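Local coordinates for protein phosphoribosylformylglycinamidine cyclo-ligase (Thermus thermophilus HB8, PDB 5AVM) that probably catalyses the ATP-dependent ring closure of formylglycinamidine ribonucleotide to 5-aminoimidazole ribonucleotide in de novo purine biosynthesis, at residues Thr59-Gly64 against Val88-Ala93; His186-Ser191 against His243-Gly248; Glu251-Ala256 against Gly299-Leu304. All coordinates share one frame; numbering follows the deposited sequence.

Contact 1 of 3, residues Thr59-Gly64 against Val88-Ala93; sequences TTDGVG and VNDLLA
Thr59 and Asp61 both turn their side chains from strand 54-62 toward helix 79-92, where Asp90 and Leu91 receive them. The two branches of Thr59 part company there. Its OG1 stands anti to the backbone N (chi1 179°), above the flank of Asp90, with OG1 3.5 Å from Asp90 CB and the two side chains at about a right angle. Its CG2, lodged between the backbone N and the carbonyl carbon, presses on the Leu91 methyl CD1 at 3.2 Å, tighter than ordinary van der Waals contact. Strand 59-62 and helix 88-92 run obliquely in opposing senses, at 144°, their axes 8.4 Å apart at closest. The strand lies in the four-stranded sheet of the N-terminal domain, and alternation along it sends Thr60 to the other face, where it packs on Asp103 of the second subunit. Farther along, the carboxylates of Asp61 and Asp90 meet with their planes 61° apart. Asp90 OD2 sits 3.1 Å from Asp61 OD1 and 3.3 Å from Asp61 OD2, so both oxygens of Asp61 face the same oxygen of Asp90. All three are acceptors, and Glu137 of the second subunit adds another acidic group beside Asp61. Like charges this close would probably repel one another. The other oxygen, Asp90 OD1, is hydrogen-bonded to His243 ND1.

Contact 2 of 3, residues His186-Ser191 against His243-Gly248; sequences HTNGYS and HITGGG. With SO4 (sulfate ion), chain L.
Asn188 lays the flat of its side-chain amide against the backbone of Gly246, the second residue of a type II beta turn from Thr245 to Gly248. The turn is closed by Gly248 N bonding to Thr245 O at 2.9 Å. Gly246 N lies over the amide, 2.9 Å from CG and 3.0 Å from both OD1 and ND2, yet neither polar pair has hydrogen-bond geometry. These close approaches leave the rotation of the amide doubtful. CG of Asn188 stands anti to the carbonyl carbon and beside its own N (chi1 -82°), which carries the amide across to the turn, and its ND2 also rests against Thr245 CB. Beyond this first shell, the Thr245 methyl CG2 covers one face of the His243 ring, 3.2 Å above the plane and offset toward the rim. His243 NE2 is hydrogen-bonded to His221 NE2, and the His221 ring also stacks with His186. A water in the ring plane of His186 ties the segments together, 2.7 Å from His186 ND1 and donating to Ile244 O. Next along the chain from Asn188, Gly189 is the N-cap of helix 190-196, and a sulfate, probably from the crystallisation liquor, occupies that helix start, consistent with a phosphate-binding place. Gly189 N gives a hydrogen bond of 3.0 Å to sulfate O4 at 162°, and Tyr190 N bonds to sulfate O3.

Contact 3 of 3, residues Glu251-Ala256 against Gly299-Leu304; sequences ENLPRA and GMVLVL
Leu253 reaches from segment 251-256 to strand 298-304, where Val301 and Val303 turn their side chains toward it. The close part of the contact is made chiefly by the methyl CD2, with CG of Leu253 just behind it: Leu253 CD2 lies 3.9 Å from Val301 CG1 and 4.5 Å from Val303 CG2, so that it spans two successive inward-facing valines. The Leu253 and Val301 side chains cross at about a right angle. With chi1 near -178°, Val301 swings CG1 opposite its own N, which aims that branch at Leu253. Val301 and Val303 belong to a mixed sheet in the C-terminal domain, in which strand 298-304 runs between strands 240-243 and 176-181. A classic beta bulge, formed where Gly299 and Met300 both face Leu180, precedes them. Alternation along the strand sends Leu302 to the opposite face, against Leu178. Around the same leucine, Ala242 and Val330 complete an apolar patch between the helical segment and the sheet. Replacing Leu253 by an alanine would probably open a gap over Val301, whose CG1 would lose the methyl it packs on. The outer side of 251-256 is quite different: Arg255 is exposed to solvent and folds back to Glu251 in a salt bridge, though the 2.5 Å between Arg255 NH2 and Glu251 OE2 is too short to be taken at face value. Pro254 leans on Val330, and Ala256, more loosely placed, turns its methyl toward the strand.

How the contacts relate
The three contacts follow one another along the chain. Contact 1 lies in the N-terminal domain, while contacts 2 and 3 belong to the C-terminal domain. The centre of contact 2 is about 11 Å from that of contact 1 and about 14 Å from that of contact 3, the same separation as between contacts 1 and 3. Asp90 and His243 join helix 79-92 to the end of strand 240-243, a polar link between the domains, with Met300 near Ala93 as an apolar one. Contacts 2 and 3 are joined by Asn252 ND2, which bonds to Gly246 O and ties the glycine turn to helix 248-252. Together they run from the acidic cluster through the interdomain histidines to the sheet core.

Contact 1 of 3, residues Thr59-Gly64 against Val88-Ala93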
loop_
_atom_site.group_PDB
_atom_site.type_symbol
_atom_site.label_atom_id
_atom_site.label_comp_id
_atom_site.label_asym_id
_atom_site.label_seq_id
_atom_site.Cartn_x
_atom_site.Cartn_y
_atom_site.Cartn_z
ATOM N N THR B 59 -5.619 -7.272 1.886
ATOM C CA THR B 59 -4.732 -6.970 2.987
ATOM C C THR B 59 -3.576 -6.191 2.371
ATOM O O THR B 59 -3.304 -6.324 1.177
ATOM C CB THR B 59 -4.212 -8.294 3.632
ATOM O OG1 THR B 59 -3.321 -7.997 4.710
ATOM C CG2 THR B 59 -3.487 -9.145 2.603
ATOM N N THR B 60 -2.928 -5.352 3.170
ATOM C CA THR B 60 -1.771 -4.605 2.707
ATOM C C THR B 60 -0.689 -4.854 3.765
ATOM O O THR B 60 -0.977 -4.859 4.964
ATOM C CB THR B 60 -2.084 -3.096 2.543
ATOM O OG1 THR B 60 -1.035 -2.491 1.779
ATOM C CG2 THR B 60 -2.216 -2.396 3.897
ATOM N N ASP B 61 0.545 -5.095 3.327
ATOM C CA ASP B 61 1.643 -5.401 4.254
ATOM C C ASP B 61 2.949 -4.795 3.801
ATOM O O ASP B 61 3.040 -4.242 2.713
ATOM C CB ASP B 61 1.865 -6.919 4.354
ATOM C CG ASP B 61 0.756 -7.637 5.083
ATOM O OD1 ASP B 61 0.620 -7.436 6.305
ATOM O OD2 ASP B 61 0.019 -8.410 4.441
ATOM N N GLY B 62 3.961 -4.936 4.646
ATOM C CA GLY B 62 5.285 -4.438 4.333
ATOM C C GLY B 62 6.281 -5.517 4.706
ATOM O O GLY B 62 5.999 -6.333 5.581
ATOM N N VAL B 63 7.432 -5.549 4.045
ATOM C CA VAL B 63 8.442 -6.551 4.363
ATOM C C VAL B 63 8.928 -6.290 5.789
ATOM O O VAL B 63 9.001 -7.205 6.617
ATOM C CB VAL B 63 9.632 -6.486 3.361
ATOM C CG1 VAL B 63 10.759 -7.397 3.810
ATOM C CG2 VAL B 63 9.166 -6.911 1.974
ATOM N N GLY B 64 9.232 -5.032 6.084
ATOM C CA GLY B 64 9.705 -4.681 7.412
ATOM C C GLY B 64 11.204 -4.446 7.444
ATOM O O GLY B 64 11.842 -4.397 6.403
ATOM N N VAL B 88 -0.133 -13.398 1.274
ATOM C CA VAL B 88 -0.972 -14.557 1.030
ATOM C C VAL B 88 -1.534 -15.111 2.340
ATOM O O VAL B 88 -2.711 -15.457 2.415
ATOM C CB VAL B 88 -0.179 -15.669 0.285
ATOM C CG1 VAL B 88 -0.974 -16.965 0.259
ATOM C CG2 VAL B 88 0.127 -15.222 -1.138
ATOM N N ASN B 89 -0.701 -15.176 3.375
ATOM C CA ASN B 89 -1.126 -15.714 4.663
ATOM C C ASN B 89 -2.140 -14.858 5.398
ATOM O O ASN B 89 -3.050 -15.390 6.020
ATOM C CB ASN B 89 0.078 -15.964 5.578
ATOM C CG ASN B 89 0.934 -17.142 5.124
ATOM O OD1 ASN B 89 0.612 -17.828 4.142
ATOM N ND2 ASN B 89 2.034 -17.385 5.842
ATOM N N ASP B 90 -1.982 -13.541 5.353
ATOM C CA ASP B 90 -2.935 -12.656 6.027
ATOM C C ASP B 90 -4.329 -12.829 5.434
ATOM O O ASP B 90 -5.341 -12.579 6.101
ATOM C CB ASP B 90 -2.488 -11.196 5.907
ATOM C CG ASP B 90 -1.656 -10.741 7.096
ATOM O OD1 ASP B 90 -1.225 -11.605 7.892
ATOM O OD2 ASP B 90 -1.432 -9.518 7.236
ATOM N N LEU B 91 -4.368 -13.266 4.177
ATOM C CA LEU B 91 -5.618 -13.494 3.468
ATOM C C LEU B 91 -6.141 -14.894 3.793
ATOM O O LEU B 91 -7.339 -15.076 4.000
ATOM C CB LEU B 91 -5.407 -13.328 1.956
ATOM C CG LEU B 91 -6.303 -12.306 1.242
ATOM C CD1 LEU B 91 -6.056 -10.909 1.785
ATOM C CD2 LEU B 91 -6.020 -12.336 -0.242
ATOM N N LEU B 92 -5.244 -15.881 3.850
ATOM C CA LEU B 92 -5.640 -17.250 4.173
ATOM C C LEU B 92 -6.265 -17.319 5.556
ATOM O O LEU B 92 -7.054 -18.217 5.838
ATOM C CB LEU B 92 -4.439 -18.190 4.112
ATOM C CG LEU B 92 -3.905 -18.520 2.714
ATOM C CD1 LEU B 92 -2.616 -19.329 2.844
ATOM C CD2 LEU B 92 -4.952 -19.286 1.918
ATOM N N ALA B 93 -5.908 -16.372 6.418
ATOM C CA ALA B 93 -6.455 -16.313 7.772
ATOM C C ALA B 93 -7.926 -15.919 7.714
ATOM O O ALA B 93 -8.703 -16.251 8.607
ATOM C CB ALA B 93 -5.685 -15.304 8.600
#

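Contact 2 of 3, residues His186-Ser191 against His243-Gly248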
loop_
_atom_site.group_PDB
_atom_site.type_symbol
_atom_site.label_atom_id
_atom_site.label_comp_id
_atom_site.label_asym_id
_atom_site.label_seq_id
_atom_site.Cartn_x
_atom_site.Cartn_y
_atom_site.Cartn_z
ATOM N N HIS B 186 10.637 -15.336 9.519
ATOM C CA HIS B 186 9.641 -14.838 8.580
ATOM C C HIS B 186 9.863 -13.351 8.354
ATOM O O HIS B 186 10.941 -12.956 7.907
ATOM C CB HIS B 186 8.227 -15.114 9.094
ATOM C CG HIS B 186 7.722 -16.480 8.742
ATOM N ND1 HIS B 186 6.436 -16.892 9.011
ATOM C CD2 HIS B 186 8.317 -17.507 8.091
ATOM C CE1 HIS B 186 6.258 -18.111 8.536
ATOM N NE2 HIS B 186 7.383 -18.508 7.972
ATOM N N THR B 187 8.879 -12.518 8.671
ATOM C CA THR B 187 9.045 -11.087 8.443
ATOM C C THR B 187 8.664 -10.157 9.587
ATOM O O THR B 187 8.120 -9.072 9.369
ATOM C CB THR B 187 8.298 -10.628 7.157
ATOM O OG1 THR B 187 7.005 -11.237 7.104
ATOM C CG2 THR B 187 9.081 -11.010 5.919
ATOM N N ASN B 188 8.956 -10.571 10.810
ATOM C CA ASN B 188 8.678 -9.734 11.963
ATOM C C ASN B 188 9.766 -9.954 13.008
ATOM O O ASN B 188 10.242 -11.075 13.182
ATOM C CB ASN B 188 7.296 -10.050 12.548
ATOM C CG ASN B 188 6.165 -9.354 11.794
ATOM O OD1 ASN B 188 5.953 -8.148 11.941
ATOM N ND2 ASN B 188 5.441 -10.113 10.981
ATOM N N GLY B 189 10.168 -8.873 13.676
ATOM C CA GLY B 189 11.186 -8.956 14.710
ATOM C C GLY B 189 12.609 -8.814 14.209
ATOM O O GLY B 189 13.562 -9.081 14.940
ATOM N N TYR B 190 12.772 -8.388 12.966
ATOM C CA TYR B 190 14.106 -8.243 12.439
ATOM C C TYR B 190 14.853 -7.033 12.965
ATOM O O TYR B 190 16.012 -6.817 12.612
ATOM C CB TYR B 190 14.081 -8.238 10.917
ATOM C CG TYR B 190 13.980 -9.630 10.344
ATOM C CD1 TYR B 190 12.774 -10.339 10.381
ATOM C CD2 TYR B 190 15.098 -10.257 9.794
ATOM C CE1 TYR B 190 12.688 -11.636 9.883
ATOM C CE2 TYR B 190 15.022 -11.551 9.295
ATOM C CZ TYR B 190 13.813 -12.231 9.342
ATOM O OH TYR B 190 13.735 -13.501 8.824
ATOM N N SER B 191 14.201 -6.237 13.804
ATOM C CA SER B 191 14.868 -5.079 14.385
ATOM C C SER B 191 15.665 -5.607 15.579
ATOM O O SER B 191 16.804 -5.190 15.834
ATOM C CB SER B 191 13.853 -4.047 14.859
ATOM O OG SER B 191 14.525 -2.971 15.488
ATOM N N HIS B 243 -2.332 -15.681 11.623
ATOM C CA HIS B 243 -1.034 -15.618 10.985
ATOM C C HIS B 243 -0.217 -14.981 12.098
ATOM O O HIS B 243 -0.585 -13.916 12.591
ATOM C CB HIS B 243 -1.071 -14.703 9.768
ATOM C CG HIS B 243 0.185 -14.735 8.957
ATOM N ND1 HIS B 243 0.567 -13.696 8.136
ATOM C CD2 HIS B 243 1.142 -15.685 8.830
ATOM C CE1 HIS B 243 1.707 -14.004 7.541
ATOM N NE2 HIS B 243 2.076 -15.206 7.944
ATOM N N ILE B 244 0.857 -15.647 12.520
ATOM C CA ILE B 244 1.706 -15.144 13.609
ATOM C C ILE B 244 2.790 -14.210 13.083
ATOM O O ILE B 244 3.888 -14.635 12.698
ATOM C CB ILE B 244 2.358 -16.307 14.396
ATOM C CG1 ILE B 244 1.268 -17.298 14.825
ATOM C CG2 ILE B 244 3.109 -15.769 15.612
ATOM C CD1 ILE B 244 0.047 -16.637 15.456
ATOM N N THR B 245 2.449 -12.927 13.084
ATOM C CA THR B 245 3.313 -11.877 12.600
ATOM C C THR B 245 3.708 -10.961 13.757
ATOM O O THR B 245 3.921 -11.433 14.870
ATOM C CB THR B 245 2.588 -11.088 11.496
ATOM O OG1 THR B 245 1.309 -10.659 11.980
ATOM C CG2 THR B 245 2.385 -11.967 10.264
ATOM N N GLY B 246 3.809 -9.660 13.492
ATOM C CA GLY B 246 4.192 -8.717 14.528
ATOM C C GLY B 246 3.417 -8.937 15.805
ATOM O O GLY B 246 2.193 -9.039 15.772
ATOM N N GLY B 247 4.125 -9.014 16.931
ATOM C CA GLY B 247 3.464 -9.229 18.210
ATOM C C GLY B 247 3.537 -10.671 18.686
ATOM O O GLY B 247 3.311 -10.956 19.862
ATOM N N GLY B 248 3.845 -11.583 17.766
ATOM C CA GLY B 248 3.951 -12.988 18.108
ATOM C C GLY B 248 2.631 -13.683 18.383
ATOM O O GLY B 248 1.550 -13.131 18.169
HETATM S S SO4 L . 10.267 -5.586 12.043
HETATM O O1 SO4 L . 11.460 -4.842 12.470
HETATM O O2 SO4 L . 9.443 -4.740 11.144
HETATM O O3 SO4 L . 10.677 -6.807 11.326
HETATM O O4 SO4 L . 9.480 -5.966 13.232
HETATM O O HOH W 1 4.122 -16.641 10.293
#

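Contact 3 of 3, residues Glu251-Ala256 against Gly299-Leu304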
loop_
_atom_site.group_PDB
_atom_site.type_symbol
_atom_site.label_atom_id
_atom_site.label_comp_id
_atom_site.label_asym_id
_atom_site.label_seq_id
_atom_site.Cartn_x
_atom_site.Cartn_y
_atom_site.Cartn_z
ATOM N N GLU B 251 -0.156 -11.759 20.677
ATOM C CA GLU B 251 -0.988 -10.719 20.092
ATOM C C GLU B 251 -1.946 -11.250 19.037
ATOM O O GLU B 251 -3.149 -11.000 19.085
ATOM C CB GLU B 251 -0.110 -9.645 19.459
ATOM C CG GLU B 251 -0.895 -8.577 18.730
ATOM C CD GLU B 251 -0.022 -7.745 17.827
ATOM O OE1 GLU B 251 0.893 -7.058 18.343
ATOM O OE2 GLU B 251 -0.250 -7.786 16.597
ATOM N N ASN B 252 -1.397 -11.999 18.091
ATOM C CA ASN B 252 -2.159 -12.539 16.976
ATOM C C ASN B 252 -3.197 -13.628 17.213
ATOM O O ASN B 252 -4.234 -13.637 16.549
ATOM C CB ASN B 252 -1.176 -12.980 15.903
ATOM C CG ASN B 252 -0.346 -11.832 15.399
ATOM O OD1 ASN B 252 -0.857 -10.937 14.738
ATOM N ND2 ASN B 252 0.934 -11.833 15.727
ATOM N N LEU B 253 -2.950 -14.546 18.136
ATOM C CA LEU B 253 -3.930 -15.602 18.352
ATOM C C LEU B 253 -5.244 -15.089 18.946
ATOM O O LEU B 253 -6.315 -15.393 18.435
ATOM C CB LEU B 253 -3.364 -16.716 19.246
ATOM C CG LEU B 253 -3.443 -18.158 18.709
ATOM C CD1 LEU B 253 -3.276 -19.109 19.879
ATOM C CD2 LEU B 253 -4.775 -18.442 18.005
ATOM N N PRO B 254 -5.180 -14.306 20.033
ATOM C CA PRO B 254 -6.419 -13.797 20.635
ATOM C C PRO B 254 -7.388 -13.111 19.667
ATOM O O PRO B 254 -8.579 -12.985 19.964
ATOM C CB PRO B 254 -5.905 -12.853 21.717
ATOM C CG PRO B 254 -4.662 -13.553 22.177
ATOM C CD PRO B 254 -4.014 -13.960 20.867
ATOM N N ARG B 255 -6.880 -12.675 18.515
ATOM C CA ARG B 255 -7.701 -11.995 17.505
ATOM C C ARG B 255 -8.698 -12.951 16.852
ATOM O O ARG B 255 -9.827 -12.565 16.535
ATOM C CB ARG B 255 -6.816 -11.409 16.407
ATOM C CG ARG B 255 -5.595 -10.683 16.897
ATOM C CD ARG B 255 -5.820 -9.206 17.084
ATOM N NE ARG B 255 -4.543 -8.513 16.972
ATOM C CZ ARG B 255 -3.840 -8.438 15.845
ATOM N NH1 ARG B 255 -4.300 -9.004 14.733
ATOM N NH2 ARG B 255 -2.667 -7.820 15.831
ATOM N N ALA B 256 -8.258 -14.192 16.646
ATOM C CA ALA B 256 -9.070 -15.232 16.025
ATOM C C ALA B 256 -9.986 -15.902 17.039
ATOM O O ALA B 256 -10.684 -16.859 16.710
ATOM C CB ALA B 256 -8.166 -16.278 15.377
ATOM N N GLY B 299 4.073 -20.553 12.392
ATOM C CA GLY B 299 3.821 -19.759 11.201
ATOM C C GLY B 299 2.365 -19.345 11.110
ATOM O O GLY B 299 2.044 -18.224 10.710
ATOM N N MET B 300 1.479 -20.266 11.480
ATOM C CA MET B 300 0.041 -20.018 11.477
ATOM C C MET B 300 -0.614 -20.958 12.466
ATOM O O MET B 300 -0.186 -22.096 12.607
ATOM C CB MET B 300 -0.570 -20.259 10.088
ATOM C CG MET B 300 -0.489 -19.073 9.149
ATOM S SD MET B 300 -1.782 -19.130 7.898
ATOM C CE MET B 300 -3.192 -18.681 8.863
ATOM N N VAL B 301 -1.639 -20.480 13.162
ATOM C CA VAL B 301 -2.353 -21.319 14.116
ATOM C C VAL B 301 -3.782 -21.476 13.611
ATOM O O VAL B 301 -4.431 -20.498 13.241
ATOM C CB VAL B 301 -2.389 -20.698 15.540
ATOM C CG1 VAL B 301 -3.112 -21.641 16.500
ATOM C CG2 VAL B 301 -0.968 -20.424 16.036
ATOM N N LEU B 302 -4.260 -22.713 13.581
ATOM C CA LEU B 302 -5.609 -23.008 13.129
ATOM C C LEU B 302 -6.498 -23.419 14.299
ATOM O O LEU B 302 -6.097 -24.202 15.164
ATOM C CB LEU B 302 -5.576 -24.127 12.083
ATOM C CG LEU B 302 -5.298 -23.758 10.621
ATOM C CD1 LEU B 302 -4.194 -22.740 10.519
ATOM C CD2 LEU B 302 -4.928 -25.013 9.855
ATOM N N VAL B 303 -7.704 -22.870 14.329
ATOM C CA VAL B 303 -8.669 -23.190 15.368
ATOM C C VAL B 303 -9.790 -23.944 14.664
ATOM O O VAL B 303 -10.462 -23.403 13.787
ATOM C CB VAL B 303 -9.224 -21.914 16.021
ATOM C CG1 VAL B 303 -10.031 -22.272 17.252
ATOM C CG2 VAL B 303 -8.083 -20.973 16.373
ATOM N N LEU B 304 -9.981 -25.200 15.041
ATOM C CA LEU B 304 -10.996 -26.036 14.418
ATOM C C LEU B 304 -11.388 -27.203 15.329
ATOM O O LEU B 304 -10.680 -27.506 16.294
ATOM C CB LEU B 304 -10.448 -26.580 13.088
ATOM C CG LEU B 304 -9.029 -27.187 13.064
ATOM C CD1 LEU B 304 -8.856 -28.249 14.128
ATOM C CD2 LEU B 304 -8.768 -27.793 11.706
#